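Local coordinates for transcriptional regulator, LacI family (Corynebacterium glutamicum, PDB 3H5T), which activates transcription in response to inositol, turning on the inositol phosphate synthase gene by binding a palindromic promoter motif, and so helps regulate cell wall biogenesis, at residues I156-A161 with I169-R174; Q182-A187 with E230-A235; I192-I197 with V242-C247; R198-N203 with N215-V220; V258-L263 with L284-S289. All blocks are in the same frame, centred on the assembly; numbering follows the deposited sequence.

Contact 1 (I156-A161 with I169-R174)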
# COMPACT_ATOMS: atom_id res chain seq x y z
N ILE A 156 -2.76 12.25 -4.02
CA ILE A 156 -2.30 11.65 -2.78
C ILE A 156 -2.96 10.30 -2.53
O ILE A 156 -4.17 10.14 -2.73
CB ILE A 156 -2.61 12.59 -1.58
CG1 ILE A 156 -1.74 13.84 -1.66
CG2 ILE A 156 -2.41 11.86 -0.26
CD1 ILE A 156 -2.25 14.97 -0.79
N ALA A 157 -2.17 9.32 -2.07
CA ALA A 157 -2.69 7.99 -1.75
C ALA A 157 -2.44 7.69 -0.28
O ALA A 157 -1.35 7.91 0.24
CB ALA A 157 -2.01 6.94 -2.62
N ASP A 158 -3.48 7.17 0.38
CA ASP A 158 -3.40 6.82 1.80
C ASP A 158 -3.36 8.03 2.74
O ASP A 158 -4.16 8.13 3.66
CB ASP A 158 -2.19 5.92 2.04
CG ASP A 158 -2.53 4.44 1.90
OD1 ASP A 158 -1.60 3.62 1.77
OD2 ASP A 158 -3.74 4.10 1.94
N GLN A 159 -2.44 8.95 2.49
CA GLN A 159 -2.30 10.13 3.33
C GLN A 159 -1.27 11.07 2.68
O GLN A 159 -0.42 10.62 1.92
CB GLN A 159 -1.82 9.71 4.72
CG GLN A 159 -0.51 8.94 4.68
CD GLN A 159 -0.13 8.34 6.01
OE1 GLN A 159 -0.46 8.88 7.06
NE2 GLN A 159 0.59 7.23 5.97
N PRO A 160 -1.32 12.37 2.98
CA PRO A 160 -2.21 13.09 3.89
C PRO A 160 -3.54 13.48 3.25
O PRO A 160 -3.61 13.83 2.08
CB PRO A 160 -1.39 14.32 4.24
CG PRO A 160 -0.80 14.66 2.90
CD PRO A 160 -0.34 13.30 2.37
N ALA A 161 -4.59 13.44 4.07
CA ALA A 161 -5.92 13.79 3.63
C ALA A 161 -6.10 15.29 3.73
O ALA A 161 -5.35 15.98 4.43
CB ALA A 161 -6.96 13.10 4.53
N ILE A 169 -7.01 9.39 -2.57
CA ILE A 169 -7.52 8.02 -2.72
C ILE A 169 -7.12 7.19 -1.51
O ILE A 169 -5.93 7.01 -1.24
CB ILE A 169 -6.92 7.33 -3.96
CG1 ILE A 169 -7.16 8.17 -5.21
CG2 ILE A 169 -7.52 5.92 -4.11
CD1 ILE A 169 -6.60 7.54 -6.47
N ALA A 170 -8.10 6.67 -0.78
CA ALA A 170 -7.81 5.85 0.39
C ALA A 170 -9.05 5.23 1.01
O ALA A 170 -10.18 5.67 0.76
CB ALA A 170 -7.09 6.69 1.45
N PRO A 171 -8.87 4.18 1.81
CA PRO A 171 -10.02 3.54 2.45
C PRO A 171 -10.25 4.31 3.75
O PRO A 171 -9.40 5.09 4.15
CB PRO A 171 -9.51 2.13 2.71
CG PRO A 171 -8.07 2.38 3.05
CD PRO A 171 -7.66 3.35 1.97
N ASN A 172 -11.40 4.11 4.40
CA ASN A 172 -11.65 4.78 5.67
C ASN A 172 -10.99 3.86 6.68
O ASN A 172 -11.49 2.78 6.98
CB ASN A 172 -13.16 4.90 5.93
CG ASN A 172 -13.47 5.55 7.28
OD1 ASN A 172 -14.59 6.02 7.51
ND2 ASN A 172 -12.49 5.57 8.18
N ASN A 173 -9.85 4.29 7.21
CA ASN A 173 -9.13 3.46 8.15
C ASN A 173 -9.77 3.27 9.51
O ASN A 173 -9.72 2.18 10.08
CB ASN A 173 -7.70 3.98 8.28
CG ASN A 173 -6.91 3.75 7.02
OD1 ASN A 173 -6.67 2.61 6.64
ND2 ASN A 173 -6.52 4.83 6.36
N ARG A 174 -10.39 4.32 10.04
CA ARG A 174 -11.03 4.19 11.33
C ARG A 174 -12.08 3.10 11.20
O ARG A 174 -12.26 2.30 12.11
CB ARG A 174 -11.68 5.51 11.75
CG ARG A 174 -11.40 5.87 13.20
CD ARG A 174 -11.85 7.29 13.55
NE ARG A 174 -13.29 7.42 13.69
CZ ARG A 174 -13.91 8.54 14.08
NH1 ARG A 174 -13.20 9.62 14.36
NH2 ARG A 174 -15.23 8.57 14.19
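D158 comes up against A170 and P171 just past the last residue of strand 154-157, its backbone tied to I169 of the neighbouring parallel strand and its side chain bridging to a helix. The pairing is short. A157 sits beside I169, and I169 forms both bonds: its N gives a hydrogen bond of 2.9 Å to I156 O, and its O takes one from D158 N that is nearly straight (170° at the hydrogen). Beyond this point the chain breaks from the strand, D158 taking a positive phi (72°) while Q159 N reaches back in a weak bond to A157 O.

CB of D158 points away from 169-174. A chi1 of -90° sets CG, and the end of the side chain comes nearer the partner, OD2 lying 4.0 Å from P171 CD, while OD1 forms a salt bridge with K324. The methyl of A170, CB, lies 3.7 Å from D158 CA.

The pair belongs to the larger sheet of the LacI-type sensor domain, strand 168-171 lying between 154-157 and 344-352. I169 turns onto helix 321-336, which also supplies K324. Past P171 the chain enters helix 173-176, with N172 at its N-cap, and passes on toward the second sheet, consistent with one of the hinge crossings of this family.

Contact 2 (Q182-A187 with E230-A235)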
# COMPACT_ATOMS: atom_id res chain seq x y z
N GLN A 182 -13.03 -5.88 16.51
CA GLN A 182 -14.28 -6.52 16.90
C GLN A 182 -14.11 -8.03 16.97
O GLN A 182 -14.57 -8.66 17.92
CB GLN A 182 -15.38 -6.20 15.89
CG GLN A 182 -16.74 -6.62 16.38
CD GLN A 182 -17.14 -5.86 17.62
OE1 GLN A 182 -17.47 -4.68 17.55
NE2 GLN A 182 -17.10 -6.53 18.76
N ALA A 183 -13.45 -8.60 15.97
CA ALA A 183 -13.22 -10.03 15.92
C ALA A 183 -12.45 -10.48 17.17
O ALA A 183 -12.64 -11.58 17.66
CB ALA A 183 -12.44 -10.41 14.66
N LEU A 184 -11.57 -9.61 17.66
CA LEU A 184 -10.79 -9.93 18.85
C LEU A 184 -11.68 -9.92 20.08
O LEU A 184 -11.55 -10.78 20.96
CB LEU A 184 -9.64 -8.93 19.05
CG LEU A 184 -8.44 -9.04 18.11
CD1 LEU A 184 -7.42 -7.98 18.48
CD2 LEU A 184 -7.84 -10.43 18.22
N ILE A 185 -12.59 -8.95 20.13
CA ILE A 185 -13.51 -8.83 21.25
C ILE A 185 -14.50 -10.00 21.26
O ILE A 185 -14.84 -10.52 22.32
CB ILE A 185 -14.31 -7.51 21.17
CG1 ILE A 185 -13.36 -6.31 21.25
CG2 ILE A 185 -15.34 -7.45 22.29
CD1 ILE A 185 -12.67 -6.16 22.58
N ASP A 186 -14.95 -10.40 20.07
CA ASP A 186 -15.90 -11.49 19.94
C ASP A 186 -15.34 -12.83 20.40
O ASP A 186 -16.09 -13.77 20.64
CB ASP A 186 -16.40 -11.59 18.50
CG ASP A 186 -17.27 -10.41 18.11
OD1 ASP A 186 -17.78 -9.73 19.02
OD2 ASP A 186 -17.45 -10.17 16.90
N ALA A 187 -14.01 -12.92 20.51
CA ALA A 187 -13.38 -14.16 20.97
C ALA A 187 -13.05 -14.01 22.46
O ALA A 187 -12.30 -14.80 23.02
CB ALA A 187 -12.11 -14.44 20.17
N GLU A 230 -11.56 2.37 19.64
CA GLU A 230 -12.96 2.74 19.80
C GLU A 230 -13.82 1.50 19.97
O GLU A 230 -14.83 1.52 20.68
CB GLU A 230 -13.44 3.58 18.60
CG GLU A 230 -12.69 4.90 18.46
CD GLU A 230 -13.19 5.77 17.31
OE1 GLU A 230 -13.31 5.26 16.18
OE2 GLU A 230 -13.43 6.98 17.54
N VAL A 231 -13.42 0.41 19.32
CA VAL A 231 -14.16 -0.84 19.43
C VAL A 231 -13.87 -1.50 20.78
O VAL A 231 -14.71 -2.21 21.32
CB VAL A 231 -13.80 -1.80 18.28
CG1 VAL A 231 -14.46 -3.16 18.49
CG2 VAL A 231 -14.25 -1.20 16.95
N PHE A 232 -12.68 -1.28 21.31
CA PHE A 232 -12.32 -1.87 22.60
C PHE A 232 -13.03 -1.13 23.73
O PHE A 232 -13.46 -1.75 24.70
CB PHE A 232 -10.80 -1.81 22.82
CG PHE A 232 -10.01 -2.64 21.86
CD1 PHE A 232 -10.62 -3.66 21.14
CD2 PHE A 232 -8.65 -2.43 21.70
CE1 PHE A 232 -9.87 -4.46 20.28
CE2 PHE A 232 -7.89 -3.23 20.84
CZ PHE A 232 -8.51 -4.25 20.13
N ILE A 233 -13.14 0.18 23.59
CA ILE A 233 -13.80 1.02 24.58
C ILE A 233 -15.26 0.60 24.72
O ILE A 233 -15.77 0.48 25.84
CB ILE A 233 -13.72 2.52 24.19
CG1 ILE A 233 -12.32 3.05 24.48
CG2 ILE A 233 -14.77 3.33 24.94
CD1 ILE A 233 -12.11 4.50 24.07
N GLU A 234 -15.92 0.37 23.59
CA GLU A 234 -17.32 -0.05 23.58
C GLU A 234 -17.46 -1.43 24.22
O GLU A 234 -18.54 -1.80 24.66
CB GLU A 234 -17.85 -0.09 22.14
CG GLU A 234 -19.27 -0.62 22.00
CD GLU A 234 -20.32 0.28 22.64
OE1 GLU A 234 -20.28 0.47 23.88
OE2 GLU A 234 -21.19 0.79 21.91
N ALA A 235 -16.37 -2.18 24.25
CA ALA A 235 -16.38 -3.51 24.84
C ALA A 235 -16.21 -3.41 26.35
O ALA A 235 -16.49 -4.36 27.09
CB ALA A 235 -15.27 -4.37 24.24
O HOH W 1 -17.21 -3.63 20.74
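Apolar contacts between I185 and the trio V231, F232 and A235 carry most of this pairing of helices 178-186 and 221-235. The two axes run in nearly the same direction, 28° apart, and approach to 9.7 Å. I185 has the largest share: its chi2 of -67° turns CD1 toward the other helix, where it lies 3.5 Å from F232 CD1 and 3.6 Å from A235 CB. The second branch of I185, CG2, reaches the same alanine methyl, so both branches of I185 touch A235 CB. L184 approaches F232 differently, its CD1 lying at the ring edge, near its plane, 4.2 Å from CZ. V231 CG1 packs more loosely on I185 CG1.

Polar groups gather at one margin. Q182 crosses V231 at about a right angle, its OE1 lying 3.5 Å from V231 CG1. A water donates to V231 O at 2.9 Å and, weakly, to Q182 OE1, linking two acceptors that could not bond each other. The other end of the amide stays within its own helix, Q182 NE2 donating to D186 OD1 at 3.3 Å from above the carboxylate plane.

L184, I185 and F232 all rest on I192 of the strand beneath. Two near-parallel helices lying on one face of a largely parallel sheet are the outer layer of a Rossmann-like alpha/beta sandwich, here in one lobe of the periplasmic-binding-protein-like sensor domain.

Contact 3 (I192-I197 with V242-C247)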
# COMPACT_ATOMS: atom_id res chain seq x y z
N ILE A 192 -5.48 -6.92 25.38
CA ILE A 192 -5.00 -6.70 24.03
C ILE A 192 -3.89 -5.66 23.92
O ILE A 192 -3.90 -4.65 24.61
CB ILE A 192 -6.17 -6.27 23.12
CG1 ILE A 192 -7.34 -7.25 23.29
CG2 ILE A 192 -5.73 -6.23 21.66
CD1 ILE A 192 -8.64 -6.78 22.70
N GLY A 193 -2.93 -5.94 23.04
CA GLY A 193 -1.83 -5.03 22.80
C GLY A 193 -1.96 -4.57 21.36
O GLY A 193 -2.60 -5.25 20.55
N ILE A 194 -1.38 -3.42 21.03
CA ILE A 194 -1.44 -2.89 19.67
C ILE A 194 -0.04 -2.58 19.15
O ILE A 194 0.81 -2.14 19.91
CB ILE A 194 -2.28 -1.60 19.61
CG1 ILE A 194 -3.74 -1.91 19.98
CG2 ILE A 194 -2.21 -0.98 18.23
CD1 ILE A 194 -4.65 -0.69 20.04
N LEU A 195 0.20 -2.83 17.86
CA LEU A 195 1.49 -2.55 17.24
C LEU A 195 1.28 -1.64 16.04
O LEU A 195 0.33 -1.82 15.28
CB LEU A 195 2.17 -3.85 16.78
CG LEU A 195 2.70 -4.76 17.89
CD1 LEU A 195 3.31 -6.02 17.30
CD2 LEU A 195 3.73 -4.00 18.69
N SER A 196 2.18 -0.67 15.87
CA SER A 196 2.08 0.28 14.77
C SER A 196 3.42 0.63 14.16
O SER A 196 4.47 0.38 14.75
CB SER A 196 1.46 1.60 15.25
OG SER A 196 0.06 1.47 15.43
N ILE A 197 3.37 1.21 12.96
CA ILE A 197 4.59 1.67 12.31
C ILE A 197 4.63 3.19 12.54
O ILE A 197 3.83 3.71 13.31
CB ILE A 197 4.64 1.28 10.80
CG1 ILE A 197 3.34 1.65 10.08
CG2 ILE A 197 4.88 -0.22 10.68
CD1 ILE A 197 3.44 1.44 8.59
N VAL A 242 -4.40 -0.76 27.55
CA VAL A 242 -3.94 -1.35 26.30
C VAL A 242 -2.61 -0.77 25.82
O VAL A 242 -2.56 0.33 25.28
CB VAL A 242 -5.00 -1.16 25.18
CG1 VAL A 242 -4.54 -1.86 23.91
CG2 VAL A 242 -6.35 -1.69 25.63
N PRO A 243 -1.52 -1.52 26.01
CA PRO A 243 -0.19 -1.07 25.59
C PRO A 243 -0.08 -0.89 24.07
O PRO A 243 -0.65 -1.67 23.31
CB PRO A 243 0.72 -2.16 26.13
CG PRO A 243 -0.14 -3.38 26.01
CD PRO A 243 -1.47 -2.90 26.52
N ILE A 244 0.66 0.12 23.65
CA ILE A 244 0.85 0.43 22.24
C ILE A 244 2.32 0.66 21.90
O ILE A 244 2.91 1.63 22.34
CB ILE A 244 0.05 1.69 21.85
CG1 ILE A 244 -1.45 1.43 22.05
CG2 ILE A 244 0.34 2.09 20.41
CD1 ILE A 244 -2.32 2.66 21.88
N MET A 245 2.91 -0.24 21.12
CA MET A 245 4.30 -0.08 20.72
C MET A 245 4.45 0.19 19.23
O MET A 245 3.59 -0.18 18.43
CB MET A 245 5.12 -1.31 21.13
CG MET A 245 5.25 -1.47 22.65
SD MET A 245 6.79 -2.21 23.16
CE MET A 245 6.64 -2.05 24.92
N GLU A 246 5.55 0.84 18.86
CA GLU A 246 5.80 1.20 17.47
C GLU A 246 7.25 1.00 17.04
O GLU A 246 8.16 0.91 17.86
CB GLU A 246 5.40 2.66 17.26
CG GLU A 246 6.44 3.56 16.59
CD GLU A 246 6.02 5.03 16.53
OE1 GLU A 246 5.49 5.54 17.54
OE2 GLU A 246 6.23 5.67 15.48
N CYS A 247 7.45 0.89 15.72
CA CYS A 247 8.78 0.78 15.16
C CYS A 247 8.83 1.85 14.07
O CYS A 247 8.12 1.78 13.07
CB CYS A 247 9.07 -0.63 14.61
SG CYS A 247 7.96 -1.34 13.39
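Strands 192-197 and 244-247, paired in parallel with I194 beside I244 and S196 beside E246, are the two strands of a beta-alpha-beta crossover whose connection includes helix 221-235. I194 and S196 are the residues of the first strand that bond across. I194 N donates to P243 O at 3.0 Å and I194 O accepts from M245 N at 3.1 Å; two residues on, S196 N donates to M245 O at 3.0 Å, and S196 O accepts a hydrogen bond from C247 N. M245 is thereby held by both its N and its O. CA-H groups fill in between, as with L195 CA, 3.4 Å from M245 O.

Side chains meet on both faces. On one, I194 crosses V242 obliquely, CG1 to CG1 at 4.0 Å, and I194 CB lies as far from I244 CG1. On the other, L195 CD2 lies beside M245, 3.9 Å from its CB. The polar ends on the first face are satisfied elsewhere: S196 OG bonds T275, whereas E246 forms a salt bridge with R212 through OE1 and receives L199 N on OE2.

Strand 192-197 lies inside the five-stranded sheet, bonded along its other edge to strand 271-274. The face of I194, S196 and I244 is covered by helix 221-235. L195, M245 and C247 point to the opposite side, where helices 252-265 and 277-289 pack, giving a three-layer sandwich.

Contact 4 (R198-N203 with N215-V220)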
# COMPACT_ATOMS: atom_id res chain seq x y z
N ARG A 198 5.55 3.89 11.88
CA ARG A 198 5.72 5.34 12.09
C ARG A 198 4.48 6.20 12.36
O ARG A 198 3.59 6.30 11.53
CB ARG A 198 6.50 5.95 10.94
CG ARG A 198 7.14 7.30 11.28
CD ARG A 198 8.05 7.76 10.16
NE ARG A 198 8.95 6.68 9.73
CZ ARG A 198 9.07 6.27 8.47
NH1 ARG A 198 8.35 6.84 7.52
NH2 ARG A 198 9.88 5.28 8.17
N LEU A 199 4.46 6.83 13.53
CA LEU A 199 3.35 7.70 13.93
C LEU A 199 3.68 9.19 13.74
O LEU A 199 2.77 10.00 13.61
CB LEU A 199 2.95 7.42 15.39
CG LEU A 199 2.12 6.15 15.67
CD1 LEU A 199 2.20 5.75 17.15
CD2 LEU A 199 0.68 6.39 15.26
N ASP A 200 4.96 9.54 13.73
CA ASP A 200 5.36 10.94 13.58
C ASP A 200 6.81 11.11 13.10
O ASP A 200 7.56 10.14 12.99
CB ASP A 200 5.18 11.67 14.91
CG ASP A 200 4.72 13.11 14.72
OD1 ASP A 200 5.01 13.70 13.66
OD2 ASP A 200 4.07 13.65 15.64
N ARG A 201 7.21 12.36 12.83
CA ARG A 201 8.56 12.66 12.37
C ARG A 201 9.62 12.31 13.41
O ARG A 201 10.62 11.65 13.11
CB ARG A 201 8.72 14.14 12.02
CG ARG A 201 7.72 14.69 11.02
CD ARG A 201 8.01 16.16 10.69
NE ARG A 201 9.06 16.33 9.69
CZ ARG A 201 9.86 17.39 9.61
NH1 ARG A 201 9.73 18.39 10.48
NH2 ARG A 201 10.78 17.47 8.66
N ALA A 202 9.40 12.76 14.64
CA ALA A 202 10.35 12.49 15.71
C ALA A 202 10.44 10.99 15.93
O ALA A 202 9.45 10.35 16.30
CB ALA A 202 9.93 13.20 17.00
N ASN A 203 11.62 10.43 15.69
CA ASN A 203 11.86 9.00 15.85
C ASN A 203 11.37 8.47 17.19
O ASN A 203 11.49 9.14 18.21
CB ASN A 203 13.35 8.71 15.70
CG ASN A 203 13.70 7.27 16.06
OD1 ASN A 203 13.60 6.86 17.22
ND2 ASN A 203 14.11 6.50 15.06
N ASN A 215 -0.96 13.49 18.91
CA ASN A 215 -0.34 14.47 18.01
C ASN A 215 0.24 13.82 16.75
O ASN A 215 0.84 14.50 15.91
CB ASN A 215 0.78 15.23 18.74
CG ASN A 215 0.25 16.13 19.84
OD1 ASN A 215 -0.39 17.14 19.57
ND2 ASN A 215 0.52 15.78 21.09
N ALA A 216 0.04 12.52 16.62
CA ALA A 216 0.53 11.77 15.47
C ALA A 216 0.11 12.43 14.15
O ALA A 216 -1.08 12.68 13.92
CB ALA A 216 0.02 10.34 15.53
N GLN A 217 1.10 12.69 13.30
CA GLN A 217 0.84 13.30 12.00
C GLN A 217 0.68 12.24 10.91
O GLN A 217 0.26 12.53 9.79
CB GLN A 217 1.97 14.27 11.62
CG GLN A 217 2.08 15.51 12.49
CD GLN A 217 0.77 16.24 12.61
OE1 GLN A 217 0.15 16.61 11.61
NE2 GLN A 217 0.32 16.44 13.85
N TYR A 218 1.04 11.01 11.23
CA TYR A 218 0.89 9.95 10.25
C TYR A 218 -0.51 9.37 10.40
O TYR A 218 -0.73 8.42 11.15
CB TYR A 218 1.95 8.86 10.43
CG TYR A 218 3.29 9.17 9.77
CD1 TYR A 218 3.48 8.93 8.40
CD2 TYR A 218 4.34 9.73 10.50
CE1 TYR A 218 4.70 9.24 7.78
CE2 TYR A 218 5.55 10.04 9.89
CZ TYR A 218 5.73 9.80 8.53
OH TYR A 218 6.92 10.13 7.92
N GLN A 219 -1.47 9.98 9.72
CA GLN A 219 -2.84 9.51 9.73
C GLN A 219 -2.72 8.07 9.21
O GLN A 219 -1.67 7.71 8.68
CB GLN A 219 -3.68 10.38 8.79
CG GLN A 219 -3.61 11.87 9.11
CD GLN A 219 -4.03 12.76 7.95
OE1 GLN A 219 -4.17 13.97 8.10
NE2 GLN A 219 -4.23 12.15 6.78
N VAL A 220 -3.76 7.26 9.33
CA VAL A 220 -3.71 5.86 8.90
C VAL A 220 -3.27 5.12 10.16
O VAL A 220 -4.06 4.40 10.76
CB VAL A 220 -2.67 5.59 7.75
CG1 VAL A 220 -2.60 4.10 7.42
CG2 VAL A 220 -3.05 6.34 6.49
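Y218, the centre of an inverse gamma turn, packs against R198 and L199 where two loops meet beyond the C-terminal end of strand 192-197. This is the tight side. R198 CG stands anti to its backbone N (chi1 -160°), and the aliphatic chain passes the ring at a slant: CB lies over one face toward the rim, while CD comes within 3.4 Å of Y218 CE2. The guanidinium is turned 67° from the ring plane and meets E77 in a salt bridge and W248 in a cation-pi contact. E77 follows a strand of the other sheet, so R198 reaches across to the other lobe, consistent with a place at the cleft between lobes in this family. Along the ring edge run L199 C and D200 N, and Y218 N donates to L199 O at 3.1 Å from well above the carbonyl plane. L199 CD2 touches the methyl of A216 at 4.0 Å.

Toward solvent the contact thins. D200 and Q217 lie side by side, pointing the same way, with OD1 of D200 3.6 Å from Q217 CG. Two bonds on this side stay within their own loops: D200 OD1 accepts from R201 N at 2.7 Å, and Q217 NE2 donates to N215 O at 2.9 Å.

Contact 5 (V258-L263 with L284-S289)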
# COMPACT_ATOMS: atom_id res chain seq x y z
N VAL A 258 10.21 -5.00 17.81
CA VAL A 258 9.06 -4.38 18.45
C VAL A 258 8.04 -5.42 18.95
O VAL A 258 7.32 -5.17 19.91
CB VAL A 258 8.35 -3.37 17.50
CG1 VAL A 258 7.46 -4.09 16.50
CG2 VAL A 258 7.54 -2.38 18.32
N ALA A 259 7.99 -6.58 18.30
CA ALA A 259 7.07 -7.63 18.72
C ALA A 259 7.61 -8.33 19.96
O ALA A 259 6.86 -8.66 20.88
CB ALA A 259 6.87 -8.63 17.59
N LYS A 260 8.92 -8.55 19.99
CA LYS A 260 9.54 -9.19 21.13
C LYS A 260 9.36 -8.33 22.38
O LYS A 260 8.94 -8.81 23.42
CB LYS A 260 11.03 -9.42 20.86
CG LYS A 260 11.84 -9.83 22.08
CD LYS A 260 13.33 -9.91 21.78
CE LYS A 260 13.63 -10.98 20.75
NZ LYS A 260 15.09 -11.17 20.51
N GLU A 261 9.66 -7.04 22.26
CA GLU A 261 9.55 -6.12 23.39
C GLU A 261 8.15 -6.07 24.01
O GLU A 261 8.01 -6.08 25.23
CB GLU A 261 9.97 -4.71 22.97
CG GLU A 261 10.48 -3.88 24.13
CD GLU A 261 10.50 -2.41 23.83
OE1 GLU A 261 11.09 -2.01 22.81
OE2 GLU A 261 9.93 -1.65 24.64
N LEU A 262 7.13 -6.00 23.17
CA LEU A 262 5.75 -5.92 23.64
C LEU A 262 5.28 -7.18 24.38
O LEU A 262 4.63 -7.09 25.42
CB LEU A 262 4.81 -5.67 22.45
CG LEU A 262 3.32 -5.63 22.75
CD1 LEU A 262 2.99 -4.35 23.49
CD2 LEU A 262 2.53 -5.72 21.47
N LEU A 263 5.59 -8.34 23.82
CA LEU A 263 5.19 -9.62 24.40
C LEU A 263 6.07 -10.00 25.58
O LEU A 263 5.66 -10.74 26.46
CB LEU A 263 5.24 -10.71 23.33
CG LEU A 263 4.32 -10.45 22.13
CD1 LEU A 263 4.48 -11.56 21.11
CD2 LEU A 263 2.87 -10.33 22.62
N LEU A 284 4.72 -13.25 14.33
CA LEU A 284 4.74 -14.68 14.05
C LEU A 284 6.18 -15.18 14.07
O LEU A 284 6.47 -16.26 14.60
CB LEU A 284 4.09 -14.98 12.70
CG LEU A 284 2.59 -14.68 12.62
CD1 LEU A 284 2.09 -14.76 11.18
CD2 LEU A 284 1.85 -15.66 13.51
N GLU A 285 7.08 -14.39 13.50
CA GLU A 285 8.48 -14.75 13.48
C GLU A 285 9.01 -14.73 14.91
O GLU A 285 9.95 -15.44 15.24
CB GLU A 285 9.28 -13.78 12.61
CG GLU A 285 10.70 -14.25 12.30
CD GLU A 285 11.45 -13.30 11.39
OE1 GLU A 285 10.86 -12.87 10.37
OE2 GLU A 285 12.62 -12.99 11.68
N TYR A 286 8.39 -13.91 15.76
CA TYR A 286 8.83 -13.84 17.16
C TYR A 286 8.27 -15.00 17.96
O TYR A 286 9.00 -15.65 18.71
CB TYR A 286 8.40 -12.54 17.85
CG TYR A 286 8.61 -12.65 19.34
CD1 TYR A 286 9.89 -12.77 19.87
CD2 TYR A 286 7.52 -12.78 20.21
CE1 TYR A 286 10.09 -13.03 21.23
CE2 TYR A 286 7.72 -13.04 21.57
CZ TYR A 286 9.00 -13.16 22.07
OH TYR A 286 9.21 -13.44 23.39
N LEU A 287 6.97 -15.26 17.84
CA LEU A 287 6.36 -16.37 18.55
C LEU A 287 7.15 -17.64 18.22
O LEU A 287 7.47 -18.45 19.10
CB LEU A 287 4.90 -16.56 18.12
CG LEU A 287 3.86 -15.56 18.60
CD1 LEU A 287 2.49 -15.96 18.05
CD2 LEU A 287 3.83 -15.51 20.12
N LYS A 288 7.49 -17.78 16.94
CA LYS A 288 8.24 -18.92 16.45
C LYS A 288 9.61 -19.11 17.10
O LYS A 288 10.08 -20.23 17.27
CB LYS A 288 8.40 -18.81 14.93
CG LYS A 288 9.16 -19.95 14.29
CD LYS A 288 8.98 -19.94 12.78
CE LYS A 288 9.71 -21.11 12.14
NZ LYS A 288 9.71 -21.02 10.66
N SER A 289 10.26 -18.00 17.46
CA SER A 289 11.59 -18.07 18.07
C SER A 289 11.54 -18.57 19.52
O SER A 289 12.56 -18.98 20.07
CB SER A 289 12.28 -16.70 18.01
OG SER A 289 11.59 -15.71 18.77
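The ring of Y286 lies flat over the backbone of K260, whose CA sits 3.8 Å from the ring centroid and only 11° off its normal, a CH-pi contact. CB of Y286 points toward the other helix, and CG is anti to the backbone N (chi1 168°). K260 crosses the ring at about a right angle: CB lies 3.7 Å from CD1, CG lies 3.7 Å from CE1, outside the rim on the same side, and the chain bends at chi3, CE still near CE1, before its end leads away.

L263 takes the rim. Its CD1 is close to the ring plane, 3.4 Å from Y286 CD2, and the two side chains slide past each other in opposite directions. The same methyl touches L287 CD2 at 4.1 Å, while A259 CB meets Y286 CB at the base of the tyrosine. Within its own helix, Y286 O accepts from both S289 N and S289 OG, the hydroxyl bond being 2.6 Å long and directed at a lone pair.

The helix axes are 61° apart and approach to 9.1 Å. Helix 252-265 lies on strands 244-247 and 271-274, through L262 and its neighbours, and helix 277-289 packs beside it on the same face of the five-stranded sheet, with F256 also against Y286.

Overall arrangement
Contact 1 comes first along the chain and belongs to the seven-stranded sheet; the other four build the second lobe around its five-stranded sheet. Contact 3 forms the middle of that lobe, with contact 2 on one face (centres 16 Å apart) and contact 5 on the other (12 Å). Contacts 2 and 3 alternate along the chain, since helix 178-186 leads into strand 192-197 and helix 221-235 into strand 244-247, and contact 4 is nested inside the loops that both close. Contacts 1 and 4, 14 Å apart, touch where the lobes meet, whereas contact 5 stays about 17 Å from contact 1 at the nearest atoms. Together they describe a two-lobed sensor domain, probably inositol-responsive, separate in sequence from the DNA-binding helices.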